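Local coordinates for nisin biosynthesis protein NisC (Lactococcus lactis subsp. lactis, PDB 2G0D), which catalyses the cyclisation of the nisin precursor peptide, forming its thioether (lanthionine and methyllanthionine) rings with the help of a bound zinc ion, at residues A[284-289]-A[334-339]; A[307-312]-A[343-348]; A[231-236]-A[293-298]. All blocks are in the same frame, centred on the assembly; numbering follows the deposited sequence.

Contact 1: A[284-289]-A[334-339]; sequences ISLLYL and CSLFKR
Two helices of the alpha toroid, 281-294 and 327-341, pack in the buried interior where F337 pushes its ring between S285 and L289. The two segments run nearly parallel, their axes 15° apart and 11.4 Å from each other at closest approach, a separation that needs large side chains to bridge it. F337 does most of this work. CD2 of L289 sits over the centre of its ring, 3.8 Å from the centroid and 13° off the normal, a CH-pi contact in which a methyl meets the flat pi surface. With CG anti to the backbone N (chi1 175°), L289 carries its branch out toward F337, and the two side chains slide past each other in opposite directions.

S285 and, more distantly, L286 approach the ring obliquely. OG of S285 lies 3.5 Å from CE1 of F337, while the hydroxyl is hydrogen-bonded to the carbonyl O of P282 in its own helix. A small serine suits this place, since it leaves room for the phenyl tip and meets its polar need locally. Beside the ring, three leucine methyls complete the apolar seam: CD2 of L336 is 3.8 Å from CD2 of L286 and 4.0 Å from CD2 of L289.

Both helices begin shortly after zinc ligands, C278 before the first and C324 and H325 before the second, so the seam joins two elements leading from the metal site. Helix 298-314 adjoins both, through L308 against F337 and I307 against Y288, while helix 226-242 packs against I284, L287 and Y288.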
loop_
_atom_site.group_PDB
_atom_site.type_symbol
_atom_site.label_atom_id
_atom_site.label_comp_id
_atom_site.label_asym_id
_atom_site.label_seq_id
_atom_site.Cartn_x
_atom_site.Cartn_y
_atom_site.Cartn_z
ATOM N N ILE A 284 3.985 -9.163 4.655
ATOM C CA ILE A 284 3.679 -10.559 4.315
ATOM C C ILE A 284 2.539 -11.105 5.196
ATOM O O ILE A 284 1.720 -11.881 4.714
ATOM C CB ILE A 284 4.965 -11.442 4.369
ATOM C CG1 ILE A 284 5.901 -11.096 3.198
ATOM C CG2 ILE A 284 4.629 -12.948 4.419
ATOM C CD1 ILE A 284 7.356 -11.452 3.449
ATOM N N SER A 285 2.456 -10.678 6.461
ATOM C CA SER A 285 1.377 -11.155 7.350
ATOM C C SER A 285 -0.005 -10.789 6.816
ATOM O O SER A 285 -0.974 -11.483 7.098
ATOM C CB SER A 285 1.532 -10.633 8.782
ATOM O OG SER A 285 1.226 -9.236 8.913
ATOM N N LEU A 286 -0.097 -9.691 6.064
ATOM C CA LEU A 286 -1.368 -9.284 5.428
ATOM C C LEU A 286 -1.842 -10.318 4.391
ATOM O O LEU A 286 -3.021 -10.661 4.331
ATOM C CB LEU A 286 -1.248 -7.871 4.807
ATOM C CG LEU A 286 -1.060 -6.701 5.802
ATOM C CD1 LEU A 286 -0.756 -5.354 5.093
ATOM C CD2 LEU A 286 -2.278 -6.585 6.650
ATOM N N LEU A 287 -0.921 -10.828 3.585
ATOM C CA LEU A 287 -1.253 -11.922 2.659
ATOM C C LEU A 287 -1.924 -13.096 3.391
ATOM O O LEU A 287 -2.936 -13.604 2.936
ATOM C CB LEU A 287 0.006 -12.422 1.917
ATOM C CG LEU A 287 -0.199 -13.681 1.051
ATOM C CD1 LEU A 287 -1.129 -13.407 -0.159
ATOM C CD2 LEU A 287 1.141 -14.229 0.572
ATOM N N TYR A 288 -1.371 -13.509 4.525
ATOM C CA TYR A 288 -1.860 -14.697 5.200
ATOM C C TYR A 288 -3.216 -14.384 5.855
ATOM O O TYR A 288 -4.127 -15.224 5.892
ATOM C CB TYR A 288 -0.841 -15.169 6.240
ATOM C CG TYR A 288 0.318 -15.998 5.683
ATOM C CD1 TYR A 288 0.279 -17.401 5.747
ATOM C CD2 TYR A 288 1.443 -15.395 5.099
ATOM C CE1 TYR A 288 1.323 -18.192 5.239
ATOM C CE2 TYR A 288 2.508 -16.186 4.595
ATOM C CZ TYR A 288 2.434 -17.585 4.684
ATOM O OH TYR A 288 3.452 -18.392 4.205
ATOM N N LEU A 289 -3.337 -13.161 6.350
ATOM C CA LEU A 289 -4.531 -12.713 7.012
ATOM C C LEU A 289 -5.662 -12.720 5.980
ATOM O O LEU A 289 -6.675 -13.403 6.163
ATOM C CB LEU A 289 -4.296 -11.290 7.580
ATOM C CG LEU A 289 -5.525 -10.633 8.199
ATOM C CD1 LEU A 289 -6.024 -11.550 9.348
ATOM C CD2 LEU A 289 -5.254 -9.226 8.682
ATOM N N CYS A 334 -0.794 -3.769 12.898
ATOM C CA CYS A 334 -1.334 -4.341 14.139
ATOM C C CYS A 334 -2.739 -3.823 14.423
ATOM O O CYS A 334 -3.597 -4.555 14.910
ATOM C CB CYS A 334 -0.459 -3.992 15.342
ATOM S SG CYS A 334 1.213 -4.667 15.285
ATOM N N SER A 335 -2.964 -2.549 14.150
ATOM C CA SER A 335 -4.243 -1.955 14.442
ATOM C C SER A 335 -5.317 -2.564 13.505
ATOM O O SER A 335 -6.478 -2.778 13.910
ATOM C CB SER A 335 -4.138 -0.442 14.286
ATOM O OG SER A 335 -5.361 0.164 14.607
ATOM N N LEU A 336 -4.915 -2.842 12.269
ATOM C CA LEU A 336 -5.791 -3.539 11.339
ATOM C C LEU A 336 -6.101 -4.981 11.769
ATOM O O LEU A 336 -7.270 -5.373 11.771
ATOM C CB LEU A 336 -5.292 -3.485 9.881
ATOM C CG LEU A 336 -6.264 -4.379 9.116
ATOM C CD1 LEU A 336 -7.449 -3.616 8.508
ATOM C CD2 LEU A 336 -5.581 -5.269 8.120
ATOM N N PHE A 337 -5.082 -5.760 12.137
ATOM C CA PHE A 337 -5.313 -7.077 12.771
ATOM C C PHE A 337 -6.327 -7.047 13.919
ATOM O O PHE A 337 -7.240 -7.877 13.974
ATOM C CB PHE A 337 -4.016 -7.669 13.290
ATOM C CG PHE A 337 -3.269 -8.473 12.289
ATOM C CD1 PHE A 337 -2.630 -7.862 11.202
ATOM C CD2 PHE A 337 -3.178 -9.865 12.436
ATOM C CE1 PHE A 337 -1.925 -8.632 10.273
ATOM C CE2 PHE A 337 -2.476 -10.633 11.524
ATOM C CZ PHE A 337 -1.837 -10.023 10.447
ATOM N N LYS A 338 -6.162 -6.091 14.839
ATOM C CA LYS A 338 -7.043 -5.973 16.004
ATOM C C LYS A 338 -8.488 -5.668 15.588
ATOM O O LYS A 338 -9.420 -6.277 16.088
ATOM C CB LYS A 338 -6.523 -4.886 16.949
ATOM C CG LYS A 338 -7.294 -4.793 18.249
ATOM C CD LYS A 338 -6.860 -3.617 19.087
ATOM C CE LYS A 338 -7.676 -3.558 20.371
ATOM N NZ LYS A 338 -7.307 -4.667 21.301
ATOM N N ARG A 339 -8.647 -4.715 14.667
ATOM C CA ARG A 339 -9.930 -4.364 14.068
ATOM C C ARG A 339 -10.647 -5.577 13.433
ATOM O O ARG A 339 -11.851 -5.718 13.595
ATOM C CB ARG A 339 -9.722 -3.275 12.998
ATOM C CG ARG A 339 -11.018 -2.591 12.507
ATOM C CD ARG A 339 -10.780 -1.087 12.197
ATOM N NE ARG A 339 -9.625 -1.033 11.362
ATOM C CZ ARG A 339 -8.417 -0.617 11.724
ATOM N NH1 ARG A 339 -8.162 -0.093 12.920
ATOM N NH2 ARG A 339 -7.461 -0.730 10.840
#

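Contact 2: A[307-312]-A[343-348]; sequences ILESAM and TKKFDS
The phenyl ring of F346 is held between L308 on one face and K345 on the other, with the backbone of E309 at its edge. CD2 of L308 stands 3.7 Å above the ring plane of F346, shifted toward the rim near CZ, in a CH-pi contact 19° off the normal when measured from the centroid. On the opposite face CB of the preceding residue, K345, lies over the centre, 3.9 Å above the plane of the F346 ring. In the plane itself, CA of E309 meets CE1 of F346 at 3.7 Å. The edge of the ring is thus pressed against the helix backbone, and CG of M312 comes obliquely to F346 CD1, 4.1 Å away. A flat aromatic suits the place because it can use both faces and its edge at once.

Farther out, E309 and K345 cross at about a right angle. E309 starts with CG anti to the backbone N (chi1 -161°) and continues extended, bringing OE1 to 3.6 Å from CD of K345. The carboxylate therefore meets the aliphatic part of the lysine; the charged atoms, E309 OE1 and K345 NZ, remain 5.7 Å apart, and K345 NZ has a long, weak ion pair with E305 of helix 298-314. Long, flexible chains of this kind fit the solvent side.

Two bonds shape the turn that presents F346: T343 OG1, itself hydrogen-bonded to E305, accepts from K345 N at 3.2 Å, and D347 N donates to K344 O at 3.1 Å. This is an ST turn running into a type I beta turn, K344 to D347, with F346 at the N-cap position: a compact connection from helix 327-341 into helix 347-355, whose aromatic residue packs onto helix 298-314.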
loop_
_atom_site.group_PDB
_atom_site.type_symbol
_atom_site.label_atom_id
_atom_site.label_comp_id
_atom_site.label_asym_id
_atom_site.label_seq_id
_atom_site.Cartn_x
_atom_site.Cartn_y
_atom_site.Cartn_z
ATOM N N ILE A 307 3.263 -14.520 12.513
ATOM C CA ILE A 307 4.208 -13.788 11.664
ATOM C C ILE A 307 4.347 -12.321 12.112
ATOM O O ILE A 307 5.454 -11.803 12.211
ATOM C CB ILE A 307 3.774 -13.776 10.175
ATOM C CG1 ILE A 307 3.791 -15.190 9.571
ATOM C CG2 ILE A 307 4.708 -12.859 9.331
ATOM C CD1 ILE A 307 3.136 -15.228 8.158
ATOM N N LEU A 308 3.221 -11.654 12.371
ATOM C CA LEU A 308 3.277 -10.241 12.716
ATOM C C LEU A 308 3.871 -10.101 14.117
ATOM O O LEU A 308 4.649 -9.191 14.387
ATOM C CB LEU A 308 1.884 -9.589 12.655
ATOM C CG LEU A 308 1.830 -8.091 13.041
ATOM C CD1 LEU A 308 2.811 -7.258 12.195
ATOM C CD2 LEU A 308 0.406 -7.542 12.950
ATOM N N GLU A 309 3.483 -11.013 14.995
ATOM C CA GLU A 309 3.895 -10.965 16.393
ATOM C C GLU A 309 5.411 -11.143 16.487
ATOM O O GLU A 309 6.069 -10.441 17.251
ATOM C CB GLU A 309 3.139 -12.017 17.203
ATOM C CG GLU A 309 3.136 -11.769 18.672
ATOM C CD GLU A 309 2.299 -12.789 19.466
ATOM O OE1 GLU A 309 1.868 -13.840 18.906
ATOM O OE2 GLU A 309 2.069 -12.510 20.663
ATOM N N SER A 310 5.944 -12.040 15.659
ATOM C CA SER A 310 7.381 -12.263 15.542
ATOM C C SER A 310 8.095 -10.996 15.143
ATOM O O SER A 310 9.153 -10.686 15.683
ATOM C CB SER A 310 7.682 -13.326 14.481
ATOM O OG SER A 310 9.001 -13.791 14.623
ATOM N N ALA A 311 7.526 -10.289 14.176
ATOM C CA ALA A 311 8.097 -9.036 13.680
ATOM C C ALA A 311 7.995 -7.905 14.698
ATOM O O ALA A 311 8.913 -7.121 14.832
ATOM C CB ALA A 311 7.440 -8.640 12.382
ATOM N N MET A 312 6.891 -7.833 15.428
ATOM C CA MET A 312 6.748 -6.840 16.491
ATOM C C MET A 312 7.792 -7.053 17.588
ATOM O O MET A 312 8.467 -6.115 18.003
ATOM C CB MET A 312 5.323 -6.848 17.055
ATOM C CG MET A 312 4.237 -6.397 16.036
ATOM S SD MET A 312 4.635 -4.845 15.175
ATOM C CE MET A 312 4.780 -3.707 16.570
ATOM N N THR A 343 -8.143 -9.357 18.167
ATOM C CA THR A 343 -7.014 -9.917 18.891
ATOM C C THR A 343 -6.423 -8.877 19.834
ATOM O O THR A 343 -6.421 -7.697 19.520
ATOM C CB THR A 343 -5.928 -10.451 17.936
ATOM O OG1 THR A 343 -4.828 -10.927 18.707
ATOM C CG2 THR A 343 -5.416 -9.349 16.975
ATOM N N LYS A 344 -5.914 -9.331 20.978
ATOM C CA LYS A 344 -5.285 -8.466 21.975
ATOM C C LYS A 344 -3.763 -8.593 21.931
ATOM O O LYS A 344 -3.054 -7.902 22.666
ATOM C CB LYS A 344 -5.803 -8.804 23.388
ATOM C CG LYS A 344 -7.233 -8.313 23.660
ATOM C CD LYS A 344 -7.720 -8.701 25.066
ATOM C CE LYS A 344 -7.239 -7.703 26.146
ATOM N NZ LYS A 344 -7.791 -7.986 27.527
ATOM N N LYS A 345 -3.271 -9.453 21.042
ATOM C CA LYS A 345 -1.823 -9.719 20.871
ATOM C C LYS A 345 -0.901 -8.511 20.680
ATOM O O LYS A 345 0.280 -8.575 21.016
ATOM C CB LYS A 345 -1.609 -10.670 19.690
ATOM C CG LYS A 345 -1.962 -12.106 20.008
ATOM C CD LYS A 345 -1.678 -13.028 18.828
ATOM C CE LYS A 345 -2.377 -14.367 19.043
ATOM N NZ LYS A 345 -3.831 -14.127 19.385
ATOM N N PHE A 346 -1.418 -7.423 20.123
ATOM C CA PHE A 346 -0.560 -6.304 19.739
ATOM C C PHE A 346 -0.848 -5.075 20.589
ATOM O O PHE A 346 -0.421 -3.942 20.267
ATOM C CB PHE A 346 -0.723 -6.026 18.233
ATOM C CG PHE A 346 -0.625 -7.276 17.392
ATOM C CD1 PHE A 346 0.597 -7.949 17.262
ATOM C CD2 PHE A 346 -1.751 -7.818 16.795
ATOM C CE1 PHE A 346 0.708 -9.119 16.521
ATOM C CE2 PHE A 346 -1.651 -9.006 16.034
ATOM C CZ PHE A 346 -0.424 -9.656 15.910
ATOM N N ASP A 347 -1.605 -5.313 21.658
ATOM C CA ASP A 347 -2.097 -4.255 22.529
ATOM C C ASP A 347 -0.991 -3.466 23.199
ATOM O O ASP A 347 -1.058 -2.242 23.264
ATOM C CB ASP A 347 -3.066 -4.816 23.557
ATOM C CG ASP A 347 -4.456 -5.007 22.986
ATOM O OD1 ASP A 347 -4.688 -4.670 21.788
ATOM O OD2 ASP A 347 -5.313 -5.515 23.728
ATOM N N SER A 348 0.035 -4.170 23.653
ATOM C CA SER A 348 1.163 -3.547 24.322
ATOM C C SER A 348 1.989 -2.657 23.406
ATOM O O SER A 348 2.360 -1.550 23.785
ATOM C CB SER A 348 2.036 -4.621 24.962
ATOM O OG SER A 348 1.400 -5.032 26.155
#

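Contact 3: A[231-236]-A[293-298]; sequences ALQKII and LALDND
L295 is the bump of this contact, and the hollow that receives it is formed by L232, Q233 and I236 on one side of helix 226-242. L232 and I236 are one helical turn apart, so they stand along the same face and leave a recess between them, with Q233 closing one flank. CD1 is the methyl of L295 that enters, lying between CG of L232 and CD1 of I236, while CD2 of L295 stays beside L232 CD2 and the Q233 amide. L295 meets L232 tip to tip, with CD2 of L232 placed 4.0 Å from CG of L295, and it meets I236 in the same manner, CD1 of I236 lying 3.9 Å from CD1 of L295.

Q233 crosses L295 obliquely. Its chain bends at chi2 (84°), which turns CD back and lets the amide group lie against the two methyls: OE1 of Q233 is 3.6 Å from CD1 of L295, and NE2 of Q233 is 3.8 Å from CD2 of L295. Next to this, A294 offers a smaller bump, its CB 4.4 Å from CD2 of L232. A methyl suits that position, because A294 also packs on A216 of helix 208-221.

L295 comes just before the chain turns at D296 (phi 51°), and N297 then caps helix 298-314 through OD1 and the backbone N of F300. The F300 side chain touches L295, Q233 and I236, adding an aromatic neighbour to the same recess.

No hydrogen bond links the two segments. The exposed glutamine lays its amide over the L295 methyls at the margin, and leucine, isoleucine and alanine supply the rest, so this modest, partly buried contact rests on dispersion and the burial of methyls.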
loop_
_atom_site.group_PDB
_atom_site.type_symbol
_atom_site.label_atom_id
_atom_site.label_comp_id
_atom_site.label_asym_id
_atom_site.label_seq_id
_atom_site.Cartn_x
_atom_site.Cartn_y
_atom_site.Cartn_z
ATOM N N ALA A 231 -4.594 -18.346 -8.388
ATOM C CA ALA A 231 -3.420 -17.449 -8.293
ATOM C C ALA A 231 -3.092 -17.129 -6.835
ATOM O O ALA A 231 -1.928 -17.131 -6.426
ATOM C CB ALA A 231 -3.658 -16.177 -9.075
ATOM N N LEU A 232 -4.129 -16.863 -6.059
ATOM C CA LEU A 232 -4.001 -16.589 -4.631
ATOM C C LEU A 232 -3.410 -17.787 -3.870
ATOM O O LEU A 232 -2.472 -17.627 -3.091
ATOM C CB LEU A 232 -5.380 -16.238 -4.060
ATOM C CG LEU A 232 -5.512 -15.975 -2.560
ATOM C CD1 LEU A 232 -4.525 -14.882 -2.116
ATOM C CD2 LEU A 232 -6.960 -15.620 -2.193
ATOM N N GLN A 233 -3.984 -18.972 -4.104
ATOM C CA GLN A 233 -3.493 -20.220 -3.521
ATOM C C GLN A 233 -2.012 -20.478 -3.824
ATOM O O GLN A 233 -1.235 -20.782 -2.918
ATOM C CB GLN A 233 -4.339 -21.390 -4.013
ATOM C CG GLN A 233 -4.420 -22.520 -3.029
ATOM C CD GLN A 233 -5.512 -22.315 -1.981
ATOM O OE1 GLN A 233 -5.236 -22.344 -0.773
ATOM N NE2 GLN A 233 -6.755 -22.130 -2.436
ATOM N N LYS A 234 -1.635 -20.351 -5.099
ATOM C CA LYS A 234 -0.251 -20.524 -5.548
ATOM C C LYS A 234 0.706 -19.555 -4.846
ATOM O O LYS A 234 1.788 -19.952 -4.406
ATOM C CB LYS A 234 -0.146 -20.347 -7.061
ATOM C CG LYS A 234 1.288 -20.364 -7.572
ATOM C CD LYS A 234 1.390 -20.811 -9.025
ATOM C CE LYS A 234 2.855 -20.819 -9.434
ATOM N NZ LYS A 234 3.052 -20.916 -10.909
ATOM N N ILE A 235 0.297 -18.291 -4.747
ATOM C CA ILE A 235 1.084 -17.271 -4.067
ATOM C C ILE A 235 1.335 -17.683 -2.612
ATOM O O ILE A 235 2.465 -17.653 -2.160
ATOM C CB ILE A 235 0.429 -15.863 -4.186
ATOM C CG1 ILE A 235 0.559 -15.347 -5.629
ATOM C CG2 ILE A 235 1.044 -14.861 -3.171
ATOM C CD1 ILE A 235 -0.212 -14.066 -5.909
ATOM N N ILE A 236 0.294 -18.116 -1.907
ATOM C CA ILE A 236 0.464 -18.494 -0.516
ATOM C C ILE A 236 1.344 -19.736 -0.406
ATOM O O ILE A 236 2.243 -19.790 0.429
ATOM C CB ILE A 236 -0.882 -18.671 0.220
ATOM C CG1 ILE A 236 -1.622 -17.333 0.305
ATOM C CG2 ILE A 236 -0.649 -19.188 1.651
ATOM C CD1 ILE A 236 -3.112 -17.481 0.517
ATOM N N LEU A 293 -8.765 -15.314 5.564
ATOM C CA LEU A 293 -10.163 -14.882 5.647
ATOM C C LEU A 293 -10.887 -15.141 4.323
ATOM O O LEU A 293 -12.016 -15.628 4.348
ATOM C CB LEU A 293 -10.313 -13.422 6.092
ATOM C CG LEU A 293 -9.722 -13.065 7.475
ATOM C CD1 LEU A 293 -9.630 -11.520 7.655
ATOM C CD2 LEU A 293 -10.469 -13.722 8.638
ATOM N N ALA A 294 -10.238 -14.850 3.187
ATOM C CA ALA A 294 -10.858 -15.068 1.856
ATOM C C ALA A 294 -11.102 -16.540 1.508
ATOM O O ALA A 294 -12.108 -16.856 0.863
ATOM C CB ALA A 294 -10.033 -14.418 0.751
ATOM N N LEU A 295 -10.157 -17.407 1.889
ATOM C CA LEU A 295 -10.196 -18.863 1.621
ATOM C C LEU A 295 -10.810 -19.671 2.789
ATOM O O LEU A 295 -10.927 -20.900 2.717
ATOM C CB LEU A 295 -8.767 -19.379 1.290
ATOM C CG LEU A 295 -8.090 -18.763 0.043
ATOM C CD1 LEU A 295 -6.617 -19.122 -0.087
ATOM C CD2 LEU A 295 -8.822 -19.180 -1.260
ATOM N N ASP A 296 -11.238 -18.973 3.840
ATOM C CA ASP A 296 -11.764 -19.607 5.052
ATOM C C ASP A 296 -10.796 -20.692 5.587
ATOM O O ASP A 296 -11.163 -21.842 5.820
ATOM C CB ASP A 296 -13.195 -20.143 4.837
ATOM C CG ASP A 296 -13.896 -20.503 6.148
ATOM O OD1 ASP A 296 -13.516 -19.942 7.206
ATOM O OD2 ASP A 296 -14.834 -21.342 6.119
ATOM N N ASN A 297 -9.539 -20.291 5.757
ATOM C CA ASN A 297 -8.498 -21.176 6.256
ATOM C C ASN A 297 -8.030 -20.650 7.617
ATOM O O ASN A 297 -7.452 -19.575 7.698
ATOM C CB ASN A 297 -7.363 -21.256 5.235
ATOM C CG ASN A 297 -6.334 -22.291 5.588
ATOM O OD1 ASN A 297 -5.844 -22.343 6.713
ATOM N ND2 ASN A 297 -6.014 -23.152 4.631
ATOM N N ASP A 298 -8.311 -21.393 8.683
ATOM C CA ASP A 298 -8.010 -20.936 10.047
ATOM C C ASP A 298 -6.517 -20.930 10.285
ATOM O O ASP A 298 -6.017 -20.102 11.039
ATOM C CB ASP A 298 -8.680 -21.817 11.120
ATOM C CG ASP A 298 -10.170 -21.510 11.315
ATOM O OD1 ASP A 298 -10.625 -20.420 10.916
ATOM O OD2 ASP A 298 -10.891 -22.387 11.877
#

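Contacts 1 and 3 share helix 281-294, and their centres lie 14 Å apart; L287 bridges them by packing on I235 and I236. Contact 2 is centred 10 Å from contact 1, and the K338 to D347 salt bridge and the meeting of C334 with M312 join them. Contacts 2 and 3 do not touch, being 21 Å apart between centres. In the chain, contact 3 closes before contact 2 opens, whereas contact 1 alternates with each. Helices 226-242, 281-294, 298-314, 327-341 and 347-355 are thereby interlocked in one part of the LanC-like toroid. Contact 1 ties this part to the metal site: its helices follow the zinc ligands, and the L286 side chain is about 13 Å from the ion.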